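Local structure of CRISPR/cas2 protein (Pyrococcus horikoshii OT3, 6K2E) at residues V6-D11 with D60-Y65. The protein is a Cas2 family member of the CRISPR system, probably acting in nucleic acid binding and, as in its relatives, in the uptake of new spacers. Numbering follows the deposited sequence.
Sequences VIVVYD and DSVLIY
Val8 and Val62 each set CG1 anti to their own backbone N (chi1 167° and -173°), and the two methyls meet at 3.7 Å on the helix-covered face of the ferredoxin-like sheet of Cas2. Residues 6-11 of the inner strand 3-11 pair antiparallel with 61-65 of strand 61-67, outermost within the chain. Six backbone hydrogen bonds join them, two each at Ile7-Tyr65, Val9-Leu63 and Asp11-Ser61. Ile64 lies alongside Val8, pointing the same way, its CG1 4.0 Å from Val8 CG2, while its CG2 reaches Val6 CG1 at 4.1 Å. At the other end Tyr10 CB rests on Val62 CG2, and its ring leads away to helix 17-27; helix 42-55 covers Val62 and Ile64. On the opposite face, Ile7, Val9 and Tyr65 pack against the second subunit, whose own strand pairs with 62-65 and whose Gln32 OE1 and Arg79 O hydrogen-bond to Ser61 OG, and Glu37 OE2 to Tyr65 OH. Just before the strand, Asp60 OD2 forms a salt bridge with Arg16. Ile7 O accepts the N-H of Tyr65 (N to O 2.9 Å) and also lies in plane at the edge of the Tyr65 ring, 3.7 Å from CD2.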
loop_
_atom_site.group_PDB
_atom_site.type_symbol
_atom_site.label_atom_id
_atom_site.label_comp_id
_atom_site.label_asym_id
_atom_site.label_seq_id
_atom_site.Cartn_x
_atom_site.Cartn_y
_atom_site.Cartn_z
ATOM N N VAL A 6 -6.305 -8.914 0.391
ATOM C CA VAL A 6 -5.297 -8.166 1.141
ATOM C C VAL A 6 -4.417 -7.348 0.207
ATOM O O VAL A 6 -4.187 -7.720 -0.945
ATOM C CB VAL A 6 -4.411 -9.064 2.036
ATOM C CG1 VAL A 6 -5.194 -9.564 3.231
ATOM C CG2 VAL A 6 -3.842 -10.206 1.251
ATOM N N ILE A 7 -3.927 -6.214 0.719
ATOM C CA ILE A 7 -2.880 -5.413 0.081
ATOM C C ILE A 7 -1.771 -5.260 1.106
ATOM O O ILE A 7 -2.025 -4.819 2.231
ATOM C CB ILE A 7 -3.361 -4.021 -0.371
ATOM C CG1 ILE A 7 -4.478 -4.099 -1.388
ATOM C CG2 ILE A 7 -2.220 -3.231 -1.006
ATOM C CD1 ILE A 7 -5.056 -2.718 -1.683
ATOM N N VAL A 8 -0.565 -5.683 0.746
ATOM C CA VAL A 8 0.580 -5.740 1.655
ATOM C C VAL A 8 1.656 -4.782 1.163
ATOM O O VAL A 8 2.106 -4.882 0.016
ATOM C CB VAL A 8 1.141 -7.163 1.792
ATOM C CG1 VAL A 8 2.490 -7.143 2.458
ATOM C CG2 VAL A 8 0.175 -8.024 2.585
ATOM N N VAL A 9 2.043 -3.835 2.015
ATOM C CA VAL A 9 3.172 -2.949 1.758
ATOM C C VAL A 9 4.204 -3.197 2.845
ATOM O O VAL A 9 3.891 -3.051 4.034
ATOM C CB VAL A 9 2.755 -1.470 1.740
ATOM C CG1 VAL A 9 3.811 -0.658 1.086
ATOM C CG2 VAL A 9 1.413 -1.273 1.034
ATOM N N TYR A 10 5.421 -3.591 2.455
ATOM C CA TYR A 10 6.468 -3.821 3.447
ATOM C C TYR A 10 7.545 -2.753 3.384
ATOM O O TYR A 10 7.796 -2.138 2.350
ATOM C CB TYR A 10 7.143 -5.199 3.333
ATOM C CG TYR A 10 7.979 -5.445 2.098
ATOM C CD1 TYR A 10 9.351 -5.248 2.098
ATOM C CD2 TYR A 10 7.394 -5.913 0.947
ATOM C CE1 TYR A 10 10.100 -5.486 0.957
ATOM C CE2 TYR A 10 8.123 -6.168 -0.164
ATOM C CZ TYR A 10 9.469 -5.950 -0.170
ATOM O OH TYR A 10 10.175 -6.212 -1.324
ATOM N N ASP A 11 8.160 -2.535 4.522
ATOM C CA ASP A 11 9.294 -1.642 4.650
ATOM C C ASP A 11 10.240 -2.330 5.632
ATOM O O ASP A 11 10.000 -2.326 6.841
ATOM C CB ASP A 11 8.848 -0.276 5.107
ATOM C CG ASP A 11 9.984 0.679 5.222
ATOM O OD1 ASP A 11 10.487 1.106 4.161
ATOM O OD2 ASP A 11 10.375 0.987 6.373
ATOM N N ASP A 60 11.688 -2.931 11.305
ATOM C CA ASP A 60 11.048 -3.369 10.076
ATOM C C ASP A 60 9.545 -3.299 10.221
ATOM O O ASP A 60 9.002 -3.505 11.310
ATOM C CB ASP A 60 11.380 -4.813 9.738
ATOM C CG ASP A 60 12.750 -4.979 9.218
ATOM O OD1 ASP A 60 13.528 -3.993 9.183
ATOM O OD2 ASP A 60 13.025 -6.134 8.863
ATOM N N SER A 61 8.875 -3.076 9.095
ATOM C CA SER A 61 7.449 -2.804 9.088
ATOM C C SER A 61 6.778 -3.523 7.922
ATOM O O SER A 61 7.296 -3.508 6.804
ATOM C CB SER A 61 7.229 -1.302 8.993
ATOM O OG SER A 61 6.013 -0.963 9.599
ATOM N N VAL A 62 5.644 -4.175 8.170
ATOM C CA VAL A 62 4.801 -4.706 7.095
ATOM C C VAL A 62 3.365 -4.253 7.345
ATOM O O VAL A 62 2.797 -4.533 8.411
ATOM C CB VAL A 62 4.851 -6.247 6.975
ATOM C CG1 VAL A 62 4.086 -6.671 5.751
ATOM C CG2 VAL A 62 6.277 -6.809 6.899
ATOM N N LEU A 63 2.789 -3.535 6.383
ATOM C CA LEU A 63 1.383 -3.135 6.445
ATOM C C LEU A 63 0.486 -4.141 5.728
ATOM O O LEU A 63 0.651 -4.378 4.533
ATOM C CB LEU A 63 1.183 -1.774 5.793
ATOM C CG LEU A 63 1.850 -0.563 6.406
ATOM C CD1 LEU A 63 1.301 0.670 5.733
ATOM C CD2 LEU A 63 1.566 -0.561 7.891
ATOM N N ILE A 64 -0.513 -4.669 6.426
ATOM C CA ILE A 64 -1.459 -5.612 5.829
ATOM C C ILE A 64 -2.852 -5.009 5.926
ATOM O O ILE A 64 -3.402 -4.875 7.025
ATOM C CB ILE A 64 -1.411 -6.994 6.490
ATOM C CG1 ILE A 64 0.040 -7.505 6.536
ATOM C CG2 ILE A 64 -2.360 -7.954 5.739
ATOM C CD1 ILE A 64 0.223 -8.819 7.236
ATOM N N TYR A 65 -3.403 -4.614 4.782
ATOM C CA TYR A 65 -4.755 -4.070 4.674
ATOM C C TYR A 65 -5.711 -5.204 4.295
ATOM O O TYR A 65 -5.624 -5.741 3.194
ATOM C CB TYR A 65 -4.798 -2.961 3.611
ATOM C CG TYR A 65 -4.103 -1.676 3.991
ATOM C CD1 TYR A 65 -4.799 -0.646 4.634
ATOM C CD2 TYR A 65 -2.746 -1.486 3.728
ATOM C CE1 TYR A 65 -4.169 0.541 4.995
ATOM C CE2 TYR A 65 -2.103 -0.299 4.101
ATOM C CZ TYR A 65 -2.824 0.701 4.727
ATOM O OH TYR A 65 -2.189 1.854 5.084
#